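Local coordinates for response regulator receiver protein (Sinorhizobium medicae, PDB 2RDM), which probably acts as a two-component signalling receiver that takes up a phosphoryl group on a conserved aspartate, though its own function has not been established, at residues L9-E14 against V54-R59; P81-S86 against I102-P107. The protein carries 1 engineered substitution. One frame throughout, in Å; residues are numbered along the deposited sequence.

Contact 1 (L9-E14 against V54-R59); sequences LLADDE and VVTDIR
Asp12 and Asp57 meet carboxylate to carboxylate where two parallel strands end. The side chains cross at about a right angle, their planes turned 81° apart, and Asp12 OD2 lies 2.7 Å from Asp57 OD1. Asp12 CG stands anti to its backbone N (chi1 -168°), which places this carboxylate carbon 3.2 Å from both Asp57 OD1 and Asp57 OD2. Asp57 OD2 takes a hydrogen bond from Asp13 N at 3.2 Å; the donor sits above the carboxylate plane, 38° out of it. Asp12 OD1 accepts a bent hydrogen bond from Glu14 N, which forms an Asx turn just before helix 15-27.

Behind the acids, strands 9-11 and 54-57 run parallel. Asp57 N bonds to Ala11 O at 2.9 Å, and Val55 bridges Leu9 O and Ala11 N through its own N and O. On the face of Leu10 and Val55, Leu10 CD1 reaches Val55 CG1 at 3.8 Å; on the other, Ala11 CB lies against Thr56 OG1.

An alanine in place of Asp12 would probably leave Glu14 N without its turn acceptor and Asp57 OD1 without its close carboxylate neighbour. Asp57 is the predicted phosphorylation site, and acids gathered beside it are consistent with the divalent-metal pocket of receiver domains; a glycerol, probably from the crystallisation liquor, is bound about 3 Å from the Asp57 side chain (nearest atoms).

Contact 2 (P81-S86 against I102-P107); sequences PIVYIS and IILEKP
Tyr84 and Ile103 face each other across two parallel strands, 82-86 and 102-105, whose directions differ by 21°. Five backbone hydrogen bonds join them. Ile102 N donates to Ile82 O, and Ile102 O receives Tyr84 N at 2.9 Å. Tyr84 O then accepts from Leu104 N at 178°, almost straight, and Ser86 in turn uses its N toward Leu104 O and its O toward Lys106 N, the latter at 3.0 Å.

Apolar contacts fall on both faces of the sheet. On the side of Val83, Ile85 and Leu104, Val83 CG1 comes obliquely onto Leu104 CG at 3.8 Å. In the conformer given, one of two, the side chains of Ile85 and Leu104 lie side by side, a tentative contact. On the other side, Ile103 CG1, anti to its backbone N (chi1 -176°), rests 3.8 Å from Tyr84 CB, and Ile103 CD1 continues toward Ser86 OG. Within strand 82-86, Ile82 CG2 sits over one face of the tyrosine ring near its rim, 3.6 Å above the plane; the ring's hydroxyl is hydrogen-bonded to Val98 N.

The polar residues contribute largely through carbon atoms and backbone. Ser86 OG is buried without a partner in the model, 3.8 Å from Glu105 CB. The extended chain of Lys106 passes Ser86 O with CG 3.5 Å away.

Beyond the edge strand, Glu125 of a second subunit accepts from Ile103 N. Strand 82-86, helix 93-96 and strand 102-105 form a beta-alpha-beta unit of the CheY-like receiver fold, and a lysine followed by a cis-proline after the last strand matches the conserved Lys-Pro of that family.

How the contacts relate
Contact 1 and contact 2 are neighbouring parts of one five-stranded parallel sheet with strand order 2-1-3-4-5, their centres about 9 Å apart. They follow in series along the chain, contact 1 closing before contact 2 opens. Strands 53-57 and 82-86 lie side by side and join them: Thr56 O to Ile85 N, 2.8 Å, and Val54 O to Val83 N, 2.9 Å, are probable hydrogen bonds. Packing joins them too, with Ile58 CD1 3.5 Å from Tyr84 CD1. The acids and the predicted phosphorylation site of contact 1 and the lysine of contact 2 all lie at or just after the C-terminal ends of their strands, the end where receiver domains place their phosphorylation site.

Contact 1 (L9-E14 against V54-R59)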
loop_
_atom_site.group_PDB
_atom_site.type_symbol
_atom_site.label_atom_id
_atom_site.label_comp_id
_atom_site.label_asym_id
_atom_site.label_seq_id
_atom_site.Cartn_x
_atom_site.Cartn_y
_atom_site.Cartn_z
ATOM N N LEU A 9 -3.151 13.220 21.779
ATOM C CA LEU A 9 -2.547 14.478 22.159
ATOM C C LEU A 9 -2.823 15.397 20.998
ATOM O O LEU A 9 -2.404 15.109 19.878
ATOM C CB LEU A 9 -1.044 14.318 22.353
ATOM C CG LEU A 9 -0.242 15.552 22.796
ATOM C CD1 LEU A 9 -0.793 16.179 24.085
ATOM C CD2 LEU A 9 1.226 15.212 22.941
ATOM N N LEU A 10 -3.519 16.497 21.275
ATOM C CA LEU A 10 -3.860 17.483 20.265
ATOM C C LEU A 10 -3.173 18.802 20.592
ATOM O O LEU A 10 -3.401 19.367 21.662
ATOM C CB LEU A 10 -5.379 17.667 20.210
ATOM C CG LEU A 10 -5.970 18.814 19.386
ATOM C CD1 LEU A 10 -5.796 18.573 17.883
ATOM C CD2 LEU A 10 -7.444 19.010 19.718
ATOM N N ALA A 11 -2.340 19.289 19.676
ATOM C CA ALA A 11 -1.582 20.517 19.898
ATOM C C ALA A 11 -1.954 21.563 18.857
ATOM O O ALA A 11 -1.575 21.438 17.690
ATOM C CB ALA A 11 -0.059 20.234 19.863
ATOM N N ASP A 12 -2.721 22.564 19.277
ATOM C CA ASP A 12 -3.161 23.636 18.379
ATOM C C ASP A 12 -3.250 24.954 19.132
ATOM O O ASP A 12 -3.777 25.003 20.241
ATOM C CB ASP A 12 -4.510 23.305 17.693
ATOM C CG ASP A 12 -4.845 24.265 16.533
ATOM O OD1 ASP A 12 -4.915 25.499 16.726
ATOM O OD2 ASP A 12 -5.048 23.787 15.404
ATOM N N ASP A 13 -2.746 26.004 18.477
ATOM C CA ASP A 13 -2.643 27.379 18.989
ATOM C C ASP A 13 -3.960 28.070 19.319
ATOM O O ASP A 13 -4.151 28.549 20.440
ATOM C CB ASP A 13 -1.926 28.252 17.950
ATOM C CG ASP A 13 -0.603 28.795 18.439
ATOM O OD1 ASP A 13 -0.375 28.837 19.666
ATOM O OD2 ASP A 13 0.204 29.209 17.582
ATOM N N GLU A 14 -4.844 28.164 18.327
ATOM C CA GLU A 14 -6.041 28.993 18.462
ATOM C C GLU A 14 -7.222 28.297 19.137
ATOM O O GLU A 14 -7.445 27.096 18.950
ATOM C CB GLU A 14 -6.449 29.629 17.126
ATOM C CG GLU A 14 -6.451 28.703 15.926
ATOM C CD GLU A 14 -6.844 29.426 14.647
ATOM O OE1 GLU A 14 -7.889 30.114 14.648
ATOM O OE2 GLU A 14 -6.114 29.300 13.638
ATOM N N VAL A 54 -0.972 11.428 17.889
ATOM C CA VAL A 54 -0.630 12.825 18.049
ATOM C C VAL A 54 -1.174 13.592 16.845
ATOM O O VAL A 54 -0.891 13.223 15.712
ATOM C CB VAL A 54 0.913 13.030 18.173
ATOM C CG1 VAL A 54 1.265 14.515 18.191
ATOM C CG2 VAL A 54 1.473 12.326 19.428
ATOM N N VAL A 55 -1.982 14.609 17.119
ATOM C CA VAL A 55 -2.486 15.526 16.092
ATOM C C VAL A 55 -1.929 16.916 16.399
ATOM O O VAL A 55 -2.325 17.525 17.402
ATOM C CB VAL A 55 -4.031 15.569 16.077
ATOM C CG1 VAL A 55 -4.517 16.506 15.017
ATOM C CG2 VAL A 55 -4.627 14.196 15.789
ATOM N N THR A 56 -1.049 17.423 15.532
ATOM C CA THR A 56 -0.287 18.641 15.846
ATOM C C THR A 56 -0.247 19.650 14.702
ATOM O O THR A 56 -0.079 19.269 13.552
ATOM C CB THR A 56 1.181 18.317 16.332
ATOM O OG1 THR A 56 1.872 19.527 16.703
ATOM C CG2 THR A 56 2.010 17.579 15.261
ATOM N N ASP A 57 -0.375 20.936 15.044
ATOM C CA ASP A 57 -0.033 22.043 14.119
ATOM C C ASP A 57 1.422 22.006 13.684
ATOM O O ASP A 57 2.263 21.500 14.405
ATOM C CB ASP A 57 -0.185 23.399 14.810
ATOM C CG ASP A 57 -1.603 23.766 15.104
ATOM O OD1 ASP A 57 -2.517 22.970 14.804
ATOM O OD2 ASP A 57 -1.790 24.876 15.653
ATOM N N ILE A 58 1.730 22.637 12.551
ATOM C CA ILE A 58 3.121 22.798 12.133
ATOM C C ILE A 58 3.755 23.987 12.856
ATOM O O ILE A 58 4.854 23.873 13.401
ATOM C CB ILE A 58 3.247 22.967 10.583
ATOM C CG1 ILE A 58 2.828 21.680 9.871
ATOM C CG2 ILE A 58 4.667 23.366 10.171
ATOM C CD1 ILE A 58 3.279 20.440 10.589
ATOM N N ARG A 59 3.057 25.119 12.863
ATOM C CA ARG A 59 3.591 26.344 13.447
ATOM C C ARG A 59 2.885 26.681 14.754
ATOM O O ARG A 59 1.660 26.642 14.837
ATOM C CB ARG A 59 3.447 27.521 12.473
ATOM C CG ARG A 59 4.011 27.287 11.083
ATOM C CD ARG A 59 3.609 28.418 10.144
ATOM N NE ARG A 59 3.851 28.094 8.736
ATOM C CZ ARG A 59 4.861 28.571 8.009
ATOM N NH1 ARG A 59 5.748 29.405 8.542
ATOM N NH2 ARG A 59 4.985 28.212 6.737
#

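Contact 2 (P81-S86 against I102-P107)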
loop_
_atom_site.group_PDB
_atom_site.type_symbol
_atom_site.label_atom_id
_atom_site.label_comp_id
_atom_site.label_asym_id
_atom_site.label_seq_id
_atom_site.Cartn_x
_atom_site.Cartn_y
_atom_site.Cartn_z
ATOM N N PRO A 81 1.060 7.040 15.684
ATOM C CA PRO A 81 0.262 7.754 14.696
ATOM C C PRO A 81 0.519 9.266 14.749
ATOM O O PRO A 81 0.443 9.873 15.812
ATOM C CB PRO A 81 -1.167 7.443 15.125
ATOM C CG PRO A 81 -1.053 6.058 15.721
ATOM C CD PRO A 81 0.224 6.144 16.509
ATOM N N ILE A 82 0.840 9.853 13.608
ATOM C CA ILE A 82 1.159 11.279 13.577
ATOM C C ILE A 82 0.322 11.905 12.468
ATOM O O ILE A 82 0.417 11.471 11.320
ATOM C CB ILE A 82 2.657 11.526 13.288
ATOM C CG1 ILE A 82 3.554 10.925 14.380
ATOM C CG2 ILE A 82 2.942 13.028 13.066
ATOM C CD1 ILE A 82 3.494 11.614 15.726
ATOM N N VAL A 83 -0.526 12.866 12.834
ATOM C CA VAL A 83 -1.263 13.678 11.865
ATOM C C VAL A 83 -0.860 15.129 12.074
ATOM O O VAL A 83 -1.066 15.682 13.158
ATOM C CB VAL A 83 -2.798 13.560 12.022
ATOM C CG1 VAL A 83 -3.528 14.428 10.983
ATOM C CG2 VAL A 83 -3.269 12.090 11.879
ATOM N N TYR A 84 -0.348 15.753 11.022
ATOM C CA TYR A 84 -0.036 17.179 11.057
ATOM C C TYR A 84 -1.207 17.988 10.536
ATOM O O TYR A 84 -1.888 17.571 9.602
ATOM C CB TYR A 84 1.167 17.490 10.181
ATOM C CG TYR A 84 2.450 16.723 10.478
ATOM C CD1 TYR A 84 3.271 17.076 11.556
ATOM C CD2 TYR A 84 2.846 15.657 9.666
ATOM C CE1 TYR A 84 4.453 16.393 11.805
ATOM C CE2 TYR A 84 4.031 14.962 9.907
ATOM C CZ TYR A 84 4.810 15.315 10.993
ATOM O OH TYR A 84 5.985 14.674 11.201
ATOM N N ILE A 85 -1.409 19.180 11.098
ATOM C CA ILE A 85 -2.490 20.074 10.680
ATOM C C ILE A 85 -1.880 21.419 10.295
ATOM O O ILE A 85 -1.318 22.097 11.152
ATOM C CB ILE A 85 -3.520 20.309 11.820
ATOM C CG1 ILE A 85 -4.122 18.996 12.340
ATOM C CG2 ILE A 85 -4.599 21.305 11.397
ATOM C CD1 ILE A 85 -4.763 18.106 11.321
ATOM N N SER A 86 -2.079 21.781 9.046
ATOM C CA SER A 86 -1.474 22.980 8.557
ATOM C C SER A 86 -2.369 23.894 7.832
ATOM O O SER A 86 -3.310 23.494 7.240
ATOM C CB SER A 86 -0.289 22.669 7.716
ATOM O OG SER A 86 -0.705 22.413 6.424
ATOM N N ILE A 102 0.439 11.520 8.206
ATOM C CA ILE A 102 -0.492 12.160 7.272
ATOM C C ILE A 102 -0.459 13.662 7.548
ATOM O O ILE A 102 -0.459 14.065 8.702
ATOM C CB ILE A 102 -1.914 11.602 7.460
ATOM C CG1 ILE A 102 -1.958 10.120 7.043
ATOM C CG2 ILE A 102 -2.959 12.400 6.689
ATOM C CD1 ILE A 102 -3.315 9.456 7.257
ATOM N N ILE A 103 -0.399 14.488 6.509
ATOM C CA ILE A 103 -0.624 15.921 6.720
ATOM C C ILE A 103 -1.981 16.343 6.137
ATOM O O ILE A 103 -2.320 15.969 5.006
ATOM C CB ILE A 103 0.553 16.824 6.202
ATOM C CG1 ILE A 103 0.284 18.301 6.549
ATOM C CG2 ILE A 103 0.821 16.612 4.720
ATOM C CD1 ILE A 103 1.514 19.179 6.576
ATOM N N LEU A 104 -2.753 17.083 6.924
ATOM C CA LEU A 104 -4.025 17.625 6.480
ATOM C C LEU A 104 -3.875 19.132 6.305
ATOM O O LEU A 104 -3.515 19.827 7.244
ATOM C CB LEU A 104 -5.110 17.323 7.506
ATOM C CG LEU A 104 -5.332 15.864 7.930
ATOM C CD1 LEU A 104 -6.462 15.792 8.934
ATOM C CD2 LEU A 104 -5.628 14.990 6.733
ATOM N N GLU A 105 -4.130 19.636 5.103
ATOM C CA GLU A 105 -4.046 21.076 4.884
ATOM C C GLU A 105 -5.432 21.693 4.780
ATOM O O GLU A 105 -6.302 21.174 4.079
ATOM C CB GLU A 105 -3.161 21.433 3.679
ATOM C CG GLU A 105 -3.477 20.706 2.375
ATOM C CD GLU A 105 -2.497 21.044 1.245
ATOM O OE1 GLU A 105 -2.373 20.224 0.306
ATOM O OE2 GLU A 105 -1.855 22.121 1.290
ATOM N N LYS A 106 -5.627 22.791 5.505
ATOM C CA LYS A 106 -6.897 23.517 5.523
ATOM C C LYS A 106 -7.278 23.988 4.113
ATOM O O LYS A 106 -6.414 24.454 3.369
ATOM C CB LYS A 106 -6.817 24.691 6.504
ATOM C CG LYS A 106 -6.630 24.248 7.949
ATOM C CD LYS A 106 -6.291 25.419 8.845
ATOM C CE LYS A 106 -5.871 24.947 10.215
ATOM N NZ LYS A 106 -5.262 26.062 10.980
ATOM N N PRO A 107 -8.559 23.822 3.723
ATOM C CA PRO A 107 -9.627 23.236 4.531
ATOM C C PRO A 107 -9.674 21.707 4.451
ATOM O O PRO A 107 -9.354 21.120 3.415
ATOM C CB PRO A 107 -10.890 23.825 3.907
ATOM C CG PRO A 107 -10.531 24.041 2.473
ATOM C CD PRO A 107 -9.044 24.236 2.392
#